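Local coordinates for protein beta-galactosidase (Marinomonas sp. ef1, PDB 6Y2K) that probably hydrolyses terminal beta-D-galactosyl residues from beta-galactosides such as lactose, as a cold-active, hexameric GH42 glycoside hydrolase, at residues Leu162-Lys167 with Arg208-Arg213; Asn175-Asn180 with Thr501-Ile506; Ala158-Trp163 with Asp191-Pro196; Phe250-Val255 with Phe416-Cys421. All blocks are in the same frame, centred on the assembly; numbering follows the deposited sequence. Where two conformers were deposited one is given.

Contact 1. Residues Leu162-Lys167 with Arg208-Arg213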
# COMPACT_ATOMS: atom_id res chain seq x y z
N LEU A 162 -46.35 -29.47 -20.95
CA LEU A 162 -47.43 -28.96 -21.80
C LEU A 162 -46.97 -27.78 -22.66
O LEU A 162 -47.28 -27.72 -23.85
CB LEU A 162 -48.65 -28.53 -20.96
CG LEU A 162 -49.47 -29.63 -20.28
CD1 LEU A 162 -50.56 -28.99 -19.42
CD2 LEU A 162 -50.09 -30.60 -21.29
N TRP A 163 -46.22 -26.87 -22.04
CA TRP A 163 -45.65 -25.70 -22.73
C TRP A 163 -44.71 -26.10 -23.87
O TRP A 163 -44.76 -25.52 -24.95
CB TRP A 163 -44.93 -24.80 -21.71
CG TRP A 163 -44.43 -23.47 -22.19
CD1 TRP A 163 -45.06 -22.25 -22.07
CD2 TRP A 163 -43.18 -23.21 -22.83
NE1 TRP A 163 -44.27 -21.26 -22.61
CE2 TRP A 163 -43.11 -21.82 -23.08
CE3 TRP A 163 -42.10 -24.02 -23.21
CZ2 TRP A 163 -42.01 -21.22 -23.69
CZ3 TRP A 163 -41.01 -23.43 -23.83
CH2 TRP A 163 -40.97 -22.04 -24.06
N LEU A 164 -43.88 -27.12 -23.64
CA LEU A 164 -42.97 -27.63 -24.67
C LEU A 164 -43.70 -28.27 -25.86
O LEU A 164 -43.29 -28.08 -27.02
CB LEU A 164 -41.98 -28.64 -24.07
CG LEU A 164 -40.92 -28.10 -23.10
CD1 LEU A 164 -40.22 -29.27 -22.42
CD2 LEU A 164 -39.92 -27.21 -23.82
N ALA A 165 -44.76 -29.04 -25.58
CA ALA A 165 -45.59 -29.63 -26.64
C ALA A 165 -46.23 -28.54 -27.50
O ALA A 165 -46.23 -28.65 -28.74
CB ALA A 165 -46.65 -30.56 -26.06
N GLU A 166 -46.73 -27.49 -26.86
CA GLU A 166 -47.31 -26.34 -27.56
C GLU A 166 -46.29 -25.62 -28.44
O GLU A 166 -46.60 -25.25 -29.57
CB GLU A 166 -47.94 -25.38 -26.54
CG GLU A 166 -48.66 -24.16 -27.10
CD GLU A 166 -49.79 -24.50 -28.06
OE1 GLU A 166 -50.50 -25.51 -27.83
OE2 GLU A 166 -49.97 -23.74 -29.05
N LYS A 167 -45.07 -25.43 -27.94
CA LYS A 167 -44.01 -24.77 -28.71
C LYS A 167 -43.50 -25.61 -29.88
O LYS A 167 -43.40 -25.10 -30.99
CB LYS A 167 -42.83 -24.38 -27.81
CG LYS A 167 -41.71 -23.67 -28.56
CD LYS A 167 -40.69 -23.07 -27.61
CE LYS A 167 -39.59 -22.38 -28.39
NZ LYS A 167 -38.66 -21.62 -27.52
N ARG A 208 -32.57 -25.00 -20.12
CA ARG A 208 -32.68 -23.97 -19.09
C ARG A 208 -33.38 -22.72 -19.61
O ARG A 208 -34.16 -22.10 -18.87
CB ARG A 208 -31.31 -23.61 -18.53
CG ARG A 208 -30.65 -24.76 -17.76
CD ARG A 208 -29.21 -24.44 -17.39
NE ARG A 208 -29.12 -23.30 -16.48
CZ ARG A 208 -28.04 -22.55 -16.27
NH1 ARG A 208 -28.12 -21.54 -15.41
NH2 ARG A 208 -26.90 -22.76 -16.92
N LEU A 209 -33.12 -22.34 -20.86
CA LEU A 209 -33.75 -21.15 -21.45
C LEU A 209 -35.26 -21.33 -21.67
O LEU A 209 -36.06 -20.45 -21.29
CB LEU A 209 -33.05 -20.75 -22.75
CG LEU A 209 -33.55 -19.47 -23.42
CD1 LEU A 209 -33.52 -18.28 -22.47
CD2 LEU A 209 -32.72 -19.15 -24.66
N ASP A 210 -35.65 -22.45 -22.28
CA ASP A 210 -37.08 -22.79 -22.41
C ASP A 210 -37.78 -22.91 -21.05
O ASP A 210 -38.94 -22.49 -20.91
CB ASP A 210 -37.27 -24.09 -23.22
CG ASP A 210 -37.28 -23.86 -24.73
OD1 ASP A 210 -37.32 -22.70 -25.21
OD2 ASP A 210 -37.29 -24.87 -25.46
N PHE A 211 -37.08 -23.44 -20.04
CA PHE A 211 -37.64 -23.49 -18.69
C PHE A 211 -37.92 -22.08 -18.14
O PHE A 211 -39.00 -21.83 -17.58
CB PHE A 211 -36.76 -24.30 -17.73
CG PHE A 211 -37.38 -24.49 -16.38
CD1 PHE A 211 -38.57 -25.20 -16.25
CD2 PHE A 211 -36.81 -23.93 -15.24
CE1 PHE A 211 -39.16 -25.37 -15.01
CE2 PHE A 211 -37.39 -24.11 -14.00
CZ PHE A 211 -38.58 -24.82 -13.89
N GLN A 212 -36.96 -21.16 -18.31
CA GLN A 212 -37.14 -19.77 -17.88
C GLN A 212 -38.31 -19.12 -18.59
O GLN A 212 -39.12 -18.44 -17.97
CB GLN A 212 -35.88 -18.94 -18.13
CG GLN A 212 -35.86 -17.59 -17.41
CD GLN A 212 -35.28 -17.66 -16.00
OE1 GLN A 212 -34.39 -18.46 -15.72
NE2 GLN A 212 -35.77 -16.81 -15.11
N ARG A 213 -38.39 -19.34 -19.90
CA ARG A 213 -39.47 -18.80 -20.72
C ARG A 213 -40.82 -19.32 -20.25
O ARG A 213 -41.78 -18.54 -20.13
CB ARG A 213 -39.25 -19.15 -22.19
CG ARG A 213 -38.09 -18.41 -22.84
CD ARG A 213 -37.56 -19.18 -24.04
NE ARG A 213 -36.71 -18.38 -24.92
CZ ARG A 213 -36.04 -18.86 -25.97
NH1 ARG A 213 -36.10 -20.15 -26.28
NH2 ARG A 213 -35.29 -18.05 -26.72

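Contact 2. Residues Asn175-Asn180 with Thr501-Ile506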
# COMPACT_ATOMS: atom_id res chain seq x y z
N ASN A 175 -35.87 -32.13 -29.80
CA ASN A 175 -34.53 -32.73 -29.77
C ASN A 175 -33.60 -32.06 -30.78
O ASN A 175 -32.41 -31.85 -30.49
CB ASN A 175 -34.56 -34.25 -30.03
CG ASN A 175 -35.09 -35.04 -28.85
OD1 ASN A 175 -34.86 -34.71 -27.67
ND2 ASN A 175 -35.79 -36.14 -29.16
N LYS A 176 -34.14 -31.69 -31.94
CA LYS A 176 -33.37 -30.99 -32.95
C LYS A 176 -33.02 -29.56 -32.52
O LYS A 176 -31.88 -29.12 -32.68
CB LYS A 176 -34.13 -30.96 -34.29
CG LYS A 176 -33.24 -30.57 -35.46
CD LYS A 176 -34.04 -30.30 -36.73
CE LYS A 176 -33.17 -29.66 -37.80
NZ LYS A 176 -33.93 -29.45 -39.06
N ALA A 177 -34.02 -28.84 -31.99
CA ALA A 177 -33.83 -27.48 -31.49
C ALA A 177 -32.83 -27.37 -30.31
O ALA A 177 -32.06 -26.42 -30.26
CB ALA A 177 -35.17 -26.87 -31.11
N TRP A 178 -32.88 -28.34 -29.39
CA TRP A 178 -31.99 -28.36 -28.21
C TRP A 178 -30.60 -28.98 -28.49
O TRP A 178 -29.69 -28.86 -27.66
CB TRP A 178 -32.64 -29.15 -27.07
CG TRP A 178 -33.81 -28.51 -26.39
CD1 TRP A 178 -34.59 -27.48 -26.85
CD2 TRP A 178 -34.37 -28.89 -25.13
NE1 TRP A 178 -35.57 -27.18 -25.94
CE2 TRP A 178 -35.46 -28.03 -24.87
CE3 TRP A 178 -34.03 -29.86 -24.17
CZ2 TRP A 178 -36.23 -28.12 -23.70
CZ3 TRP A 178 -34.81 -29.95 -23.01
CH2 TRP A 178 -35.89 -29.09 -22.79
N GLY A 179 -30.44 -29.68 -29.62
CA GLY A 179 -29.21 -30.41 -29.91
C GLY A 179 -28.97 -31.60 -28.97
O GLY A 179 -27.83 -31.86 -28.57
N ASN A 180 -30.03 -32.34 -28.67
CA ASN A 180 -29.99 -33.40 -27.65
C ASN A 180 -29.22 -34.66 -28.06
O ASN A 180 -29.07 -35.58 -27.24
CB ASN A 180 -31.40 -33.75 -27.16
CG ASN A 180 -31.99 -32.70 -26.24
OD1 ASN A 180 -31.26 -31.92 -25.60
ND2 ASN A 180 -33.33 -32.67 -26.15
N THR A 501 -29.16 -18.24 -31.85
CA THR A 501 -30.47 -18.51 -32.45
C THR A 501 -31.56 -18.50 -31.35
O THR A 501 -31.26 -18.36 -30.15
CB THR A 501 -30.48 -19.88 -33.15
OG1 THR A 501 -30.24 -20.91 -32.19
CG2 THR A 501 -29.42 -19.95 -34.28
N GLU A 502 -32.82 -18.64 -31.76
CA GLU A 502 -33.94 -18.71 -30.82
C GLU A 502 -33.83 -19.89 -29.84
O GLU A 502 -34.29 -19.78 -28.69
CB GLU A 502 -35.29 -18.79 -31.58
CG GLU A 502 -36.50 -18.28 -30.79
CD GLU A 502 -37.09 -19.24 -29.75
OE1 GLU A 502 -36.96 -20.47 -29.89
OE2 GLU A 502 -37.71 -18.75 -28.78
N THR A 503 -33.23 -20.99 -30.28
CA THR A 503 -33.17 -22.23 -29.50
C THR A 503 -31.79 -22.49 -28.86
O THR A 503 -31.46 -23.64 -28.56
CB THR A 503 -33.57 -23.43 -30.39
OG1 THR A 503 -32.61 -23.59 -31.42
CG2 THR A 503 -34.94 -23.18 -31.03
N TYR A 504 -31.01 -21.42 -28.64
CA TYR A 504 -29.70 -21.46 -27.99
C TYR A 504 -28.67 -22.25 -28.81
O TYR A 504 -28.03 -23.17 -28.32
CB TYR A 504 -29.82 -21.98 -26.54
CG TYR A 504 -28.95 -21.23 -25.54
CD1 TYR A 504 -27.57 -21.09 -25.74
CD2 TYR A 504 -29.50 -20.68 -24.38
CE1 TYR A 504 -26.78 -20.41 -24.83
CE2 TYR A 504 -28.71 -19.99 -23.47
CZ TYR A 504 -27.35 -19.86 -23.69
OH TYR A 504 -26.58 -19.17 -22.79
N GLN A 505 -28.51 -21.86 -30.07
CA GLN A 505 -27.42 -22.37 -30.90
C GLN A 505 -26.66 -21.21 -31.54
O GLN A 505 -27.18 -20.10 -31.63
CB GLN A 505 -27.93 -23.30 -32.01
CG GLN A 505 -28.66 -24.54 -31.50
CD GLN A 505 -28.89 -25.59 -32.58
OE1 GLN A 505 -28.19 -25.62 -33.59
NE2 GLN A 505 -29.88 -26.47 -32.36
N ILE A 506 -25.44 -21.48 -31.99
CA ILE A 506 -24.64 -20.48 -32.70
C ILE A 506 -25.20 -20.37 -34.13
O ILE A 506 -25.39 -21.39 -34.77
CB ILE A 506 -23.15 -20.86 -32.73
CG1 ILE A 506 -22.60 -20.91 -31.29
CG2 ILE A 506 -22.37 -19.88 -33.60
CD1 ILE A 506 -21.18 -21.42 -31.17
O HOH W 1 -28.17 -25.99 -27.76

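Contact 3. Residues Ala158-Trp163 with Asp191-Pro196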
# COMPACT_ATOMS: atom_id res chain seq x y z
N ALA A 158 -45.24 -30.30 -14.78
CA ALA A 158 -46.45 -30.57 -15.55
C ALA A 158 -46.72 -29.45 -16.54
O ALA A 158 -46.98 -29.71 -17.72
CB ALA A 158 -47.64 -30.79 -14.63
N ALA A 159 -46.65 -28.20 -16.07
CA ALA A 159 -46.81 -27.04 -16.95
C ALA A 159 -45.73 -26.96 -18.03
O ALA A 159 -46.02 -26.60 -19.18
CB ALA A 159 -46.85 -25.76 -16.13
N PHE A 160 -44.49 -27.32 -17.68
CA PHE A 160 -43.35 -27.27 -18.61
C PHE A 160 -43.54 -28.25 -19.76
O PHE A 160 -43.39 -27.89 -20.93
CB PHE A 160 -42.04 -27.52 -17.86
CG PHE A 160 -40.77 -27.33 -18.68
CD1 PHE A 160 -40.62 -26.26 -19.56
CD2 PHE A 160 -39.70 -28.22 -18.52
CE1 PHE A 160 -39.44 -26.09 -20.28
CE2 PHE A 160 -38.51 -28.05 -19.23
CZ PHE A 160 -38.38 -26.98 -20.11
N ARG A 161 -43.94 -29.48 -19.45
CA ARG A 161 -44.15 -30.48 -20.50
C ARG A 161 -45.28 -30.09 -21.47
O ARG A 161 -45.17 -30.33 -22.67
CB ARG A 161 -44.40 -31.86 -19.89
CG ARG A 161 -43.19 -32.40 -19.15
CD ARG A 161 -43.57 -33.57 -18.27
NE ARG A 161 -42.38 -34.27 -17.79
CZ ARG A 161 -42.40 -35.25 -16.90
NH1 ARG A 161 -43.55 -35.68 -16.37
NH2 ARG A 161 -41.25 -35.82 -16.52
N LEU A 162 -46.35 -29.47 -20.95
CA LEU A 162 -47.43 -28.96 -21.80
C LEU A 162 -46.97 -27.78 -22.66
O LEU A 162 -47.28 -27.72 -23.85
CB LEU A 162 -48.65 -28.53 -20.96
CG LEU A 162 -49.47 -29.63 -20.28
CD1 LEU A 162 -50.56 -28.99 -19.42
CD2 LEU A 162 -50.09 -30.60 -21.29
N TRP A 163 -46.22 -26.87 -22.04
CA TRP A 163 -45.65 -25.70 -22.73
C TRP A 163 -44.71 -26.10 -23.87
O TRP A 163 -44.76 -25.52 -24.95
CB TRP A 163 -44.93 -24.80 -21.71
CG TRP A 163 -44.43 -23.47 -22.19
CD1 TRP A 163 -45.06 -22.25 -22.07
CD2 TRP A 163 -43.18 -23.21 -22.83
NE1 TRP A 163 -44.27 -21.26 -22.61
CE2 TRP A 163 -43.11 -21.82 -23.08
CE3 TRP A 163 -42.10 -24.02 -23.21
CZ2 TRP A 163 -42.01 -21.22 -23.69
CZ3 TRP A 163 -41.01 -23.43 -23.83
CH2 TRP A 163 -40.97 -22.04 -24.06
N ASP A 191 -42.91 -36.39 -21.86
CA ASP A 191 -43.02 -36.86 -20.47
C ASP A 191 -41.75 -37.53 -19.92
O ASP A 191 -41.71 -37.93 -18.77
CB ASP A 191 -44.23 -37.80 -20.32
CG ASP A 191 -45.56 -37.06 -20.48
OD1 ASP A 191 -45.59 -35.81 -20.41
OD2 ASP A 191 -46.58 -37.75 -20.68
N GLU A 192 -40.71 -37.66 -20.76
CA GLU A 192 -39.38 -38.05 -20.28
C GLU A 192 -38.56 -36.86 -19.77
O GLU A 192 -37.58 -37.04 -19.04
CB GLU A 192 -38.58 -38.78 -21.37
CG GLU A 192 -39.01 -40.22 -21.59
CD GLU A 192 -38.02 -41.02 -22.44
OE1 GLU A 192 -37.18 -40.41 -23.13
OE2 GLU A 192 -38.10 -42.27 -22.41
N ILE A 193 -38.95 -35.64 -20.16
CA ILE A 193 -38.17 -34.44 -19.86
C ILE A 193 -38.38 -34.08 -18.39
O ILE A 193 -39.51 -34.08 -17.89
CB ILE A 193 -38.56 -33.26 -20.78
CG1 ILE A 193 -38.28 -33.61 -22.26
CG2 ILE A 193 -37.79 -32.01 -20.38
CD1 ILE A 193 -38.81 -32.62 -23.27
N GLU A 194 -37.28 -33.79 -17.70
CA GLU A 194 -37.30 -33.43 -16.28
C GLU A 194 -37.04 -31.93 -16.12
O GLU A 194 -36.74 -31.22 -17.08
CB GLU A 194 -36.23 -34.23 -15.51
CG GLU A 194 -36.37 -35.75 -15.57
CD GLU A 194 -37.56 -36.31 -14.79
OE1 GLU A 194 -38.18 -35.60 -13.97
OE2 GLU A 194 -37.88 -37.51 -15.02
N LEU A 195 -37.17 -31.46 -14.88
CA LEU A 195 -36.75 -30.11 -14.52
C LEU A 195 -35.22 -30.02 -14.66
O LEU A 195 -34.54 -31.04 -14.53
CB LEU A 195 -37.19 -29.79 -13.08
CG LEU A 195 -38.70 -29.79 -12.82
CD1 LEU A 195 -38.98 -29.80 -11.32
CD2 LEU A 195 -39.36 -28.61 -13.51
N PRO A 196 -34.68 -28.81 -14.95
CA PRO A 196 -33.24 -28.64 -15.12
C PRO A 196 -32.40 -28.52 -13.83
O PRO A 196 -31.18 -28.33 -13.93
CB PRO A 196 -33.14 -27.36 -15.93
CG PRO A 196 -34.30 -26.56 -15.48
CD PRO A 196 -35.41 -27.56 -15.26
O HOH W 2 -40.42 -38.47 -15.68

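Contact 4. Residues Phe250-Val255 with Phe416-Cys421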
# COMPACT_ATOMS: atom_id res chain seq x y z
N PHE A 250 -38.70 -12.72 -14.84
CA PHE A 250 -39.79 -12.82 -15.81
C PHE A 250 -39.77 -11.65 -16.79
O PHE A 250 -39.11 -10.63 -16.56
CB PHE A 250 -41.16 -12.94 -15.12
CG PHE A 250 -41.63 -11.70 -14.42
CD1 PHE A 250 -41.30 -11.47 -13.09
CD2 PHE A 250 -42.42 -10.77 -15.08
CE1 PHE A 250 -41.73 -10.33 -12.44
CE2 PHE A 250 -42.86 -9.62 -14.43
CZ PHE A 250 -42.52 -9.40 -13.11
N ASP A 251 -40.46 -11.83 -17.91
CA ASP A 251 -40.55 -10.80 -18.95
C ASP A 251 -41.55 -9.72 -18.54
O ASP A 251 -42.77 -9.92 -18.64
CB ASP A 251 -40.94 -11.46 -20.28
CG ASP A 251 -40.90 -10.51 -21.46
OD1 ASP A 251 -40.88 -9.28 -21.27
OD2 ASP A 251 -40.92 -11.02 -22.61
N HIS A 252 -41.02 -8.57 -18.10
CA HIS A 252 -41.84 -7.47 -17.60
C HIS A 252 -42.56 -6.73 -18.73
O HIS A 252 -43.60 -6.12 -18.50
CB HIS A 252 -41.01 -6.47 -16.79
CG HIS A 252 -40.44 -7.03 -15.52
ND1 HIS A 252 -39.69 -8.19 -15.47
CD2 HIS A 252 -40.49 -6.56 -14.25
CE1 HIS A 252 -39.31 -8.41 -14.23
NE2 HIS A 252 -39.78 -7.44 -13.46
N HIS A 253 -41.99 -6.74 -19.94
CA HIS A 253 -42.69 -6.18 -21.10
C HIS A 253 -43.95 -6.98 -21.43
O HIS A 253 -45.00 -6.40 -21.74
CB HIS A 253 -41.78 -6.13 -22.34
CG HIS A 253 -40.58 -5.25 -22.19
ND1 HIS A 253 -39.31 -5.75 -22.07
CD2 HIS A 253 -40.47 -3.91 -22.11
CE1 HIS A 253 -38.46 -4.75 -21.94
NE2 HIS A 253 -39.14 -3.62 -21.96
N LYS A 254 -43.86 -8.30 -21.33
CA LYS A 254 -44.97 -9.19 -21.70
C LYS A 254 -46.09 -9.11 -20.67
O LYS A 254 -47.26 -8.99 -21.04
CB LYS A 254 -44.48 -10.63 -21.89
CG LYS A 254 -45.49 -11.53 -22.60
CD LYS A 254 -44.91 -12.90 -22.90
CE LYS A 254 -45.91 -13.76 -23.66
NZ LYS A 254 -45.40 -15.13 -23.95
N VAL A 255 -45.75 -9.13 -19.38
CA VAL A 255 -46.74 -8.90 -18.31
C VAL A 255 -47.38 -7.52 -18.51
O VAL A 255 -48.59 -7.38 -18.37
CB VAL A 255 -46.11 -9.03 -16.90
CG1 VAL A 255 -47.06 -8.55 -15.81
CG2 VAL A 255 -45.70 -10.47 -16.64
N PHE A 416 -33.41 -3.17 -24.13
CA PHE A 416 -33.31 -4.19 -23.09
C PHE A 416 -34.27 -5.34 -23.40
O PHE A 416 -35.46 -5.11 -23.59
CB PHE A 416 -33.65 -3.59 -21.73
CG PHE A 416 -33.38 -4.52 -20.58
CD1 PHE A 416 -34.34 -5.43 -20.15
CD2 PHE A 416 -32.15 -4.50 -19.93
CE1 PHE A 416 -34.09 -6.29 -19.10
CE2 PHE A 416 -31.88 -5.37 -18.88
CZ PHE A 416 -32.86 -6.26 -18.46
N ASP A 417 -33.73 -6.56 -23.43
CA ASP A 417 -34.48 -7.75 -23.81
C ASP A 417 -34.34 -8.80 -22.69
O ASP A 417 -33.25 -9.31 -22.46
CB ASP A 417 -33.94 -8.29 -25.14
CG ASP A 417 -34.85 -9.31 -25.78
OD1 ASP A 417 -35.75 -8.92 -26.56
OD2 ASP A 417 -34.64 -10.52 -25.53
N TYR A 418 -35.44 -9.11 -22.00
CA TYR A 418 -35.41 -10.14 -20.94
C TYR A 418 -34.94 -11.51 -21.46
O TYR A 418 -34.20 -12.21 -20.78
CB TYR A 418 -36.77 -10.25 -20.23
CG TYR A 418 -37.05 -9.06 -19.35
CD1 TYR A 418 -36.58 -9.01 -18.04
CD2 TYR A 418 -37.76 -7.97 -19.84
CE1 TYR A 418 -36.82 -7.91 -17.23
CE2 TYR A 418 -38.01 -6.86 -19.03
CZ TYR A 418 -37.53 -6.84 -17.73
OH TYR A 418 -37.77 -5.74 -16.94
N ASP A 419 -35.32 -11.85 -22.69
CA ASP A 419 -34.89 -13.12 -23.27
C ASP A 419 -33.37 -13.17 -23.44
O ASP A 419 -32.75 -14.20 -23.15
CB ASP A 419 -35.60 -13.41 -24.59
CG ASP A 419 -35.57 -14.87 -24.94
OD1 ASP A 419 -36.36 -15.63 -24.33
OD2 ASP A 419 -34.77 -15.26 -25.82
N ALA A 420 -32.77 -12.06 -23.89
CA ALA A 420 -31.31 -11.93 -23.97
C ALA A 420 -30.67 -12.04 -22.58
O ALA A 420 -29.66 -12.73 -22.41
CB ALA A 420 -30.91 -10.61 -24.62
N CYS A 421 -31.26 -11.37 -21.59
CA CYS A 421 -30.80 -11.47 -20.20
C CYS A 421 -30.71 -12.92 -19.71
O CYS A 421 -29.69 -13.33 -19.15
CB CYS A 421 -31.72 -10.66 -19.28
SG CYS A 421 -31.05 -10.45 -17.63
O HOH W 3 -37.96 -8.00 -23.16

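Contact 1. Residues Leu162-Lys167 with Arg208-Arg213
Trp163 opens the packing of helix 154-168 against helix 205-233. Its CG is anti to the backbone N (chi1 -173°), which carries the indole across to the second helix. There the six-membered part of the ring slides over the backbone of Asp210, whose carbonyl O lies over one face at 3.7 Å from CZ3 of Trp163. On the indole-nitrogen side of this ring, CZ2 of Trp163 comes obliquely to 3.8 Å from CB of Arg213, while NE1 is hydrogen-bonded to OD2 of Asp217. Leu164 follows and adds a lighter touch: its CD2 methyl sits 3.9 Å from OD2 of Asp210. One turn on from Trp163, Lys167 reaches over with a fully extended chain and sets NZ 2.9 Å from OD1 of Asp210 in a salt bridge; NZ also pairs with Glu502. OD1 of Asp210 also takes NH1 of Arg213, at 3.0 Å and in the guanidinium plane, so two cationic donors grip one atom, both from above the carboxylate plane, while NE of Arg213 forms a salt bridge with Asp419. The two cations stand only 3.2 Å apart, NZ of Lys167 to NH1 of Arg213, a repulsion that the shared carboxylate probably offsets. OD2 of Asp210 is hydrogen-bonded by Tyr168 and Trp178. An alanine at Asp210 would remove the acceptor shared by Lys167 and Arg213 and the OD2 partner of Tyr168 and Trp178, and would probably leave the two close cations less well compensated. The two segments cross at 104°, their axes 10.8 Å apart; helix 171-178 packs on Leu164, and helix 418-426 lies against Leu209 and Arg213.

Contact 2. Residues Asn175-Asn180 with Thr501-Ile506
A type I beta turn, Thr501 to Tyr504, in the loop between strands 490-493 and 521-528 meets the carboxyl-terminal end of helix 171-178, joining the trimerisation domain to the TIM-barrel part of the chain. The carbonyl O of Ala177 is the main acceptor. NE2 of Gln505 donates to it at 3.0 Å and nearly straight (161°), approaching from well above the carbonyl plane, while its link to O of Lys176 is weak. The hydroxyl OG1 of Thr503 lies 3.1 Å from the same O of Ala177, and on its other branch CG2 of Thr503 packs against CB of Ala177 at 3.7 Å. The carbonyls thus gripped belong to the last turn of a helix, where backbone hydrogen bonds run out; Gly179, with positive phi, leads the chain out of it.

Farther out, Gln505 reaches the helix end because its chain is extended beyond CG, and its backbone N is held by OG1 of Thr501 at 2.9 Å, which ties the residue after the turn back to its first. Glu502 forms a salt bridge with Lys167, and Ser206 bonds O of Thr503. Gln505 also packs on Phe359 of the second subunit, whose Gln363 bonds O of Tyr504, so the turn faces both its own barrel and a neighbouring copy. A single water bridges the two segments, donating to O of Trp178 at 3.2 Å and to O of Tyr504 at 2.9 Å.

Contact 3. Residues Ala158-Trp163 with Asp191-Pro196
The guanidinium of Arg161 carries this contact, reaching from helix 154-168 to the backbone of the loop that leads into helix 205-233. With its chain extended from CG to NE, the group turns NE and NH2 to O of Ile193 and grips that one oxygen twice, at 2.9 Å from NE of Arg161 and 2.8 Å from NH2. The oxygen sits close to the guanidinium plane, and the NE bond runs in the plane of the carbonyl. By contrast, O of Asp191 is placed over one face of the group, 3.1 Å from NH2 of Arg161, where the angle is too poor for a hydrogen bond. NH2 also donates to a water at 2.9 Å, and this water lies 2.8 Å from OE2 of Glu194, to which it can donate. The direct salt bridge from NH2 of Arg161 to OE1 of Glu194 is long, at 4.0 Å; the stronger partner of Glu194 is Lys79 of the second subunit.

Beside the polar group, the ring of Phe160 brings CE2 to 4.2 Å from CG2 of Ile193, and O of Glu194, bonded by His207, lies at its edge. An alanine at Arg161 would lose both bonds to O of Ile193 and is likely to loosen the loop against the helix. The side-on, two-nitrogen bond thus joins helix 154-168 to this loop in the TIM-barrel part of the chain, beside the second subunit.

Contact 4. Residues Phe250-Val255 with Phe416-Cys421
This is a buried aromatic contact between the starts of two helices, 252-256 of the TIM-barrel part and 418-426 of the trimerisation domain. Tyr418 carries it, wedged between the loop before helix 252-256 and its neighbour Phe416. One face of its ring lies against the backbone of residues 250 to 252, with O of Phe250 3.3 Å from CD1 of Tyr418; the opposite face is covered by Phe416, whose CE1 stands over the ring centre. Towards its tip the phenol meets His252. The planes are 11° from parallel but strongly displaced, the ring centroids of His252 and Tyr418 4.8 Å apart, so that OH of Tyr418, rather than its ring, comes over the imidazole, 3.3 Å from CG of His252.

The imidazole is fixed in rotation by its own bond, ND1 of His252 donating to O of Phe250 at 2.7 Å, and the Phe250 ring packs flat on its far side. His253 arrives at the edge of the tyrosine, with ND1 of His253 3.5 Å from CE2 of Tyr418. A water joins this side chain to the opposing helix start, 2.8 Å from ND1 of His253 and 3.0 Å from N of Tyr418, from which it accepts. Leu301 of helix 294-305 packs on Tyr418.

Each helix begins with an aspartate N-cap: OD1 of Asp251 accepts from N of Lys254, and OD2 of Asp417 from N of Ala420. The whole is an aromatic cluster of His252, His253 and Tyr418 between capped helix starts, at the junction of barrel and trimerisation domain.

Overall arrangement
Contacts 1 and 3 lie closest, their centres 8 Å apart, because both use helix 154-168: Phe160 packs on Phe211 beside the salt-bridge network of contact 1. That network runs outward in two directions. Towards contact 2, whose centre is about 13 Å away, NZ of Lys167 reaches OE1 of Glu502 at 3.1 Å; towards contact 4, whose centre is about 15 Å away, NE of Arg213 meets OD1 of Asp419 at 2.8 Å. Charges of the barrel part are thus paired with both trimerisation-domain segments. Contacts 2 and 4 join these two parts without touching, with centres about 20 Å apart. Contacts 2 and 3 both adjoin the second subunit of the hexamer, whereas contacts 1 and 4 are buried within the chain.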